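PDB 6MBF: GphF Dehydratase 1 from Archangium violaceum, which probably dehydrates the beta-hydroxyacyl intermediate of the gephyronic acid polyketide synthase and takes part in the olefin rearrangement of that pathway. Local coordinates for residues L141-Y155 / R167-I180. Numbering follows the deposited sequence.
Sequences LPRLDGEAVELDAYY and RNIRHLERRGREAI
At the outer edge of the C-terminal hotdog region, the short strand 147-148 pairs antiparallel with strand 169-175, which turns back into strand 178-184 through a type II' beta turn from Arg175 to Glu178. Glu147 and Arg174 form a hydrogen-bonded pair, N to O and O to N; two residues on, past the non-hydrogen-bonded pair Ala148-Glu173, Val149 N reaches Leu172 O at 2.8 Å in a nearly straight bond (178°). The return link runs through water 1, which accepts from Leu172 N and donates to Val149 O. From strand 169-175 itself, Glu173 grips the incoming loop: OE2 receives Gly146 N at 2.7 Å from above the carboxylate plane, while OE1 offers its anti lone pair to His171 NE2, so both oxygens are held and the carboxylate's rotation is fixed. Arg175, its chain bent at chi2 and chi3, donates from NH2 to Asp145 O at 2.6 Å, a bent bond (131°), with only a long salt bridge to OD2 of the same residue. Leu144 lays CD2 on Ala179 CA (3.6 Å), and Ile180 CD1 is covered by Leu144 CB and Pro142 CG. Where helix 151-158 begins, capped by Glu150, Leu151 CD1 settles against Ile169 CG2 at 3.7 Å. Tyr155, CG anti to its carbonyl carbon (chi1 -75°), sends its ring across Arg167, whose CB lies over one face in a CH-pi contact, 3.7 Å from the centroid; Tyr155 OH donates to a lone pair of Ile169 O at 2.8 Å. A phenylalanine here would probably leave Ile169 O without this donor and the ring less firmly tied to strand 169-175. Water 2 joins Tyr155 O to Arg167 NE. Helix 200-214 packs against Ile169 and Leu172, an antiparallel sheet laid against a long helix, as in the hotdog fold of polyketide synthase dehydratases.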
loop_
_atom_site.group_PDB
_atom_site.type_symbol
_atom_site.label_atom_id
_atom_site.label_comp_id
_atom_site.label_asym_id
_atom_site.label_seq_id
_atom_site.Cartn_x
_atom_site.Cartn_y
_atom_site.Cartn_z
ATOM N N LEU A 141 7.041 0.739 -20.267
ATOM C CA LEU A 141 8.083 1.322 -19.439
ATOM C C LEU A 141 8.937 2.258 -20.290
ATOM O O LEU A 141 9.489 1.822 -21.313
ATOM C CB LEU A 141 8.946 0.228 -18.815
ATOM C CG LEU A 141 10.019 0.709 -17.842
ATOM C CD1 LEU A 141 9.397 1.137 -16.515
ATOM C CD2 LEU A 141 11.088 -0.360 -17.634
ATOM N N PRO A 142 9.053 3.533 -19.931
ATOM C CA PRO A 142 9.828 4.465 -20.760
ATOM C C PRO A 142 11.319 4.198 -20.663
ATOM O O PRO A 142 11.816 3.592 -19.717
ATOM C CB PRO A 142 9.474 5.840 -20.181
ATOM C CG PRO A 142 9.009 5.573 -18.808
ATOM C CD PRO A 142 8.371 4.212 -18.815
ATOM N N ARG A 143 12.040 4.657 -21.683
ATOM C CA ARG A 143 13.499 4.666 -21.658
ATOM C C ARG A 143 13.885 6.043 -21.141
ATOM O O ARG A 143 14.069 6.989 -21.903
ATOM C CB ARG A 143 14.066 4.363 -23.039
ATOM C CG ARG A 143 13.062 3.670 -23.980
ATOM C CD ARG A 143 13.755 2.815 -25.070
ATOM N NE ARG A 143 14.855 3.558 -25.670
ATOM C CZ ARG A 143 15.501 3.215 -26.784
ATOM N NH1 ARG A 143 15.183 2.108 -27.458
ATOM N NH2 ARG A 143 16.490 3.987 -27.221
ATOM N N LEU A 144 13.968 6.158 -19.814
ATOM C CA LEU A 144 14.072 7.460 -19.167
ATOM C C LEU A 144 15.448 8.087 -19.335
ATOM O O LEU A 144 15.555 9.318 -19.425
ATOM C CB LEU A 144 13.742 7.320 -17.678
ATOM C CG LEU A 144 13.134 8.549 -17.003
ATOM C CD1 LEU A 144 11.813 8.901 -17.663
ATOM C CD2 LEU A 144 12.939 8.274 -15.526
ATOM N N ASP A 145 16.501 7.272 -19.370
ATOM C CA ASP A 145 17.873 7.774 -19.374
ATOM C C ASP A 145 18.071 8.768 -18.229
ATOM O O ASP A 145 18.473 9.918 -18.416
ATOM C CB ASP A 145 18.222 8.397 -20.729
ATOM C CG ASP A 145 19.688 8.766 -20.844
ATOM O OD1 ASP A 145 20.512 8.190 -20.099
ATOM O OD2 ASP A 145 20.014 9.641 -21.677
ATOM N N GLY A 146 17.737 8.318 -17.022
ATOM C CA GLY A 146 17.690 9.196 -15.878
ATOM C C GLY A 146 19.014 9.291 -15.153
ATOM O O GLY A 146 20.011 8.662 -15.507
ATOM N N GLU A 147 19.009 10.117 -14.118
ATOM C CA GLU A 147 20.131 10.247 -13.207
ATOM C C GLU A 147 19.902 9.321 -12.021
ATOM O O GLU A 147 18.817 9.316 -11.437
ATOM C CB GLU A 147 20.260 11.698 -12.747
ATOM C CG GLU A 147 21.312 11.950 -11.690
ATOM C CD GLU A 147 21.167 13.326 -11.063
ATOM O OE1 GLU A 147 20.770 13.407 -9.879
ATOM O OE2 GLU A 147 21.430 14.328 -11.762
ATOM N N ALA A 148 20.917 8.535 -11.674
ATOM C CA ALA A 148 20.770 7.586 -10.580
ATOM C C ALA A 148 20.510 8.307 -9.262
ATOM O O ALA A 148 21.140 9.324 -8.954
ATOM C CB ALA A 148 22.020 6.712 -10.470
ATOM N N VAL A 149 19.555 7.789 -8.493
ATOM C CA VAL A 149 19.322 8.238 -7.126
ATOM C C VAL A 149 20.134 7.356 -6.188
ATOM O O VAL A 149 20.062 6.123 -6.260
ATOM C CB VAL A 149 17.824 8.192 -6.771
ATOM C CG1 VAL A 149 17.621 8.566 -5.308
ATOM C CG2 VAL A 149 17.017 9.119 -7.685
ATOM N N GLU A 150 20.918 7.982 -5.317
ATOM C CA GLU A 150 21.753 7.244 -4.376
ATOM C C GLU A 150 20.860 6.711 -3.261
ATOM O O GLU A 150 20.402 7.473 -2.401
ATOM C CB GLU A 150 22.865 8.137 -3.834
ATOM C CG GLU A 150 24.143 7.391 -3.445
ATOM C CD GLU A 150 23.976 6.533 -2.200
ATOM O OE1 GLU A 150 23.724 5.313 -2.332
ATOM O OE2 GLU A 150 24.090 7.080 -1.083
ATOM N N LEU A 151 20.609 5.400 -3.273
ATOM C CA LEU A 151 19.588 4.836 -2.395
ATOM C C LEU A 151 20.085 4.594 -0.975
ATOM O O LEU A 151 19.277 4.618 -0.041
ATOM C CB LEU A 151 19.054 3.531 -2.984
ATOM C CG LEU A 151 18.150 3.698 -4.208
ATOM C CD1 LEU A 151 17.852 2.345 -4.821
ATOM C CD2 LEU A 151 16.868 4.440 -3.835
ATOM N N ASP A 152 21.384 4.344 -0.782
ATOM C CA ASP A 152 21.877 4.104 0.572
ATOM C C ASP A 152 21.658 5.324 1.455
ATOM O O ASP A 152 21.249 5.190 2.616
ATOM C CB ASP A 152 23.361 3.719 0.552
ATOM C CG ASP A 152 23.581 2.284 0.129
ATOM O OD1 ASP A 152 22.733 1.431 0.471
ATOM O OD2 ASP A 152 24.597 2.007 -0.543
ATOM N N ALA A 153 21.939 6.519 0.929
ATOM C CA ALA A 153 21.704 7.738 1.694
ATOM C C ALA A 153 20.222 7.914 1.998
ATOM O O ALA A 153 19.857 8.371 3.089
ATOM C CB ALA A 153 22.237 8.951 0.930
ATOM N N TYR A 154 19.359 7.569 1.033
ATOM C CA TYR A 154 17.915 7.613 1.260
ATOM C C TYR A 154 17.509 6.661 2.380
ATOM O O TYR A 154 16.818 7.057 3.326
ATOM C CB TYR A 154 17.160 7.290 -0.043
ATOM C CG TYR A 154 15.685 7.016 0.190
ATOM C CD1 TYR A 154 14.771 8.054 0.309
ATOM C CD2 TYR A 154 15.218 5.714 0.325
ATOM C CE1 TYR A 154 13.417 7.796 0.561
ATOM C CE2 TYR A 154 13.876 5.450 0.560
ATOM C CZ TYR A 154 12.986 6.494 0.685
ATOM O OH TYR A 154 11.657 6.219 0.948
ATOM N N TYR A 155 17.950 5.402 2.301
ATOM C CA TYR A 155 17.584 4.413 3.310
ATOM C C TYR A 155 18.073 4.812 4.698
ATOM O O TYR A 155 17.366 4.623 5.698
ATOM C CB TYR A 155 18.165 3.056 2.927
ATOM C CG TYR A 155 17.450 2.364 1.796
ATOM C CD1 TYR A 155 18.156 1.640 0.852
ATOM C CD2 TYR A 155 16.061 2.408 1.694
ATOM C CE1 TYR A 155 17.507 0.987 -0.175
ATOM C CE2 TYR A 155 15.403 1.761 0.674
ATOM C CZ TYR A 155 16.133 1.051 -0.258
ATOM O OH TYR A 155 15.498 0.394 -1.278
ATOM N N ARG A 167 13.170 -2.068 2.579
ATOM C CA ARG A 167 14.194 -1.364 1.805
ATOM C C ARG A 167 14.408 -2.144 0.510
ATOM O O ARG A 167 15.483 -2.699 0.266
ATOM C CB ARG A 167 15.492 -1.224 2.615
ATOM C CG ARG A 167 15.287 -0.460 3.926
ATOM C CD ARG A 167 16.518 -0.503 4.816
ATOM N NE ARG A 167 16.203 0.114 6.097
ATOM C CZ ARG A 167 16.761 -0.211 7.261
ATOM N NH1 ARG A 167 17.708 -1.147 7.322
ATOM N NH2 ARG A 167 16.368 0.412 8.369
ATOM N N ASN A 168 13.374 -2.177 -0.331
ATOM C CA ASN A 168 13.307 -3.123 -1.437
ATOM C C ASN A 168 13.519 -2.488 -2.806
ATOM O O ASN A 168 13.350 -3.175 -3.825
ATOM C CB ASN A 168 11.973 -3.863 -1.382
ATOM C CG ASN A 168 11.835 -4.682 -0.105
ATOM O OD1 ASN A 168 12.583 -5.638 0.101
ATOM N ND2 ASN A 168 10.897 -4.300 0.763
ATOM N N ILE A 169 13.905 -1.217 -2.856
ATOM C CA ILE A 169 14.296 -0.571 -4.111
ATOM C C ILE A 169 15.742 -0.942 -4.404
ATOM O O ILE A 169 16.636 -0.685 -3.590
ATOM C CB ILE A 169 14.137 0.956 -4.041
ATOM C CG1 ILE A 169 12.796 1.353 -3.422
ATOM C CG2 ILE A 169 14.243 1.580 -5.463
ATOM C CD1 ILE A 169 12.704 2.842 -3.133
ATOM N N ARG A 170 15.972 -1.562 -5.560
ATOM C CA ARG A 170 17.327 -1.919 -5.954
ATOM C C ARG A 170 18.009 -0.798 -6.722
ATOM O O ARG A 170 19.188 -0.508 -6.481
ATOM C CB ARG A 170 17.314 -3.199 -6.795
ATOM C CG ARG A 170 16.695 -4.383 -6.078
ATOM C CD ARG A 170 17.186 -4.455 -4.640
ATOM N NE ARG A 170 16.356 -5.326 -3.817
ATOM C CZ ARG A 170 16.138 -5.129 -2.522
ATOM N NH1 ARG A 170 15.371 -5.969 -1.845
ATOM N NH2 ARG A 170 16.674 -4.078 -1.912
ATOM N N HIS A 171 17.275 -0.149 -7.623
ATOM C CA HIS A 171 17.819 0.907 -8.466
ATOM C C HIS A 171 16.721 1.933 -8.693
ATOM O O HIS A 171 15.538 1.588 -8.739
ATOM C CB HIS A 171 18.324 0.352 -9.806
ATOM C CG HIS A 171 18.677 1.408 -10.810
ATOM N ND1 HIS A 171 19.886 2.071 -10.803
ATOM C CD2 HIS A 171 17.977 1.911 -11.855
ATOM C CE1 HIS A 171 19.915 2.941 -11.797
ATOM N NE2 HIS A 171 18.768 2.864 -12.453
ATOM N N LEU A 172 17.116 3.198 -8.823
ATOM C CA LEU A 172 16.153 4.263 -9.062
ATOM C C LEU A 172 16.858 5.349 -9.859
ATOM O O LEU A 172 17.961 5.759 -9.490
ATOM C CB LEU A 172 15.594 4.829 -7.745
ATOM C CG LEU A 172 14.529 5.934 -7.866
ATOM C CD1 LEU A 172 13.241 5.428 -8.548
ATOM C CD2 LEU A 172 14.201 6.536 -6.511
ATOM N N GLU A 173 16.240 5.789 -10.952
ATOM C CA GLU A 173 16.778 6.899 -11.725
ATOM C C GLU A 173 15.673 7.900 -12.014
ATOM O O GLU A 173 14.518 7.522 -12.227
ATOM C CB GLU A 173 17.419 6.426 -13.033
ATOM C CG GLU A 173 16.461 5.801 -14.026
ATOM C CD GLU A 173 17.180 5.297 -15.256
ATOM O OE1 GLU A 173 18.003 4.367 -15.113
ATOM O OE2 GLU A 173 16.943 5.839 -16.354
ATOM N N ARG A 174 16.025 9.180 -12.010
ATOM C CA ARG A 174 15.023 10.221 -12.153
ATOM C C ARG A 174 15.349 11.147 -13.316
ATOM O O ARG A 174 16.499 11.273 -13.749
ATOM C CB ARG A 174 14.884 11.039 -10.866
ATOM C CG ARG A 174 16.104 11.878 -10.505
ATOM C CD ARG A 174 15.797 12.785 -9.307
ATOM N NE ARG A 174 14.634 13.642 -9.550
ATOM C CZ ARG A 174 13.970 14.294 -8.598
ATOM N NH1 ARG A 174 14.349 14.189 -7.330
ATOM N NH2 ARG A 174 12.920 15.046 -8.909
ATOM N N ARG A 175 14.301 11.786 -13.823
ATOM C CA ARG A 175 14.429 12.824 -14.840
ATOM C C ARG A 175 13.230 13.742 -14.685
ATOM O O ARG A 175 12.092 13.303 -14.873
ATOM C CB ARG A 175 14.481 12.225 -16.245
ATOM C CG ARG A 175 14.266 13.236 -17.352
ATOM C CD ARG A 175 15.575 13.820 -17.845
ATOM N NE ARG A 175 16.412 12.818 -18.498
ATOM C CZ ARG A 175 17.476 13.105 -19.241
ATOM N NH1 ARG A 175 17.829 14.368 -19.433
ATOM N NH2 ARG A 175 18.187 12.133 -19.798
ATOM N N GLY A 176 13.469 14.998 -14.317
ATOM C CA GLY A 176 12.348 15.846 -13.930
ATOM C C GLY A 176 11.591 15.251 -12.752
ATOM O O GLY A 176 12.183 14.812 -11.759
ATOM N N ARG A 177 10.262 15.234 -12.853
ATOM C CA ARG A 177 9.398 14.665 -11.826
ATOM C C ARG A 177 9.027 13.214 -12.113
ATOM O O ARG A 177 8.062 12.703 -11.525
ATOM C CB ARG A 177 8.115 15.492 -11.677
ATOM C CG ARG A 177 8.306 16.927 -11.242
ATOM C CD ARG A 177 6.977 17.527 -10.806
ATOM N NE ARG A 177 6.009 17.597 -11.893
ATOM C CZ ARG A 177 5.946 18.596 -12.772
ATOM N NH1 ARG A 177 6.797 19.617 -12.687
ATOM N NH2 ARG A 177 5.030 18.579 -13.730
ATOM N N GLU A 178 9.760 12.548 -12.999
ATOM C CA GLU A 178 9.527 11.153 -13.328
ATOM C C GLU A 178 10.706 10.298 -12.895
ATOM O O GLU A 178 11.838 10.772 -12.744
ATOM C CB GLU A 178 9.280 10.979 -14.831
ATOM C CG GLU A 178 8.062 11.735 -15.319
ATOM C CD GLU A 178 7.664 11.372 -16.744
ATOM O OE1 GLU A 178 8.062 10.284 -17.222
ATOM O OE2 GLU A 178 6.944 12.181 -17.378
ATOM N N ALA A 179 10.424 9.014 -12.678
ATOM C CA ALA A 179 11.470 8.089 -12.277
ATOM C C ALA A 179 11.102 6.689 -12.730
ATOM O O ALA A 179 9.931 6.368 -12.943
ATOM C CB ALA A 179 11.701 8.108 -10.763
ATOM N N ILE A 180 12.125 5.852 -12.868
ATOM C CA ILE A 180 11.946 4.416 -13.020
ATOM C C ILE A 180 12.743 3.731 -11.923
ATOM O O ILE A 180 13.927 4.036 -11.718
ATOM C CB ILE A 180 12.371 3.915 -14.408
ATOM C CG1 ILE A 180 11.400 4.437 -15.461
ATOM C CG2 ILE A 180 12.409 2.390 -14.428
ATOM C CD1 ILE A 180 11.849 4.129 -16.831
HETATM O O HOH W 1 19.749 3.776 -7.773
HETATM O O HOH W 2 15.238 2.813 5.645
#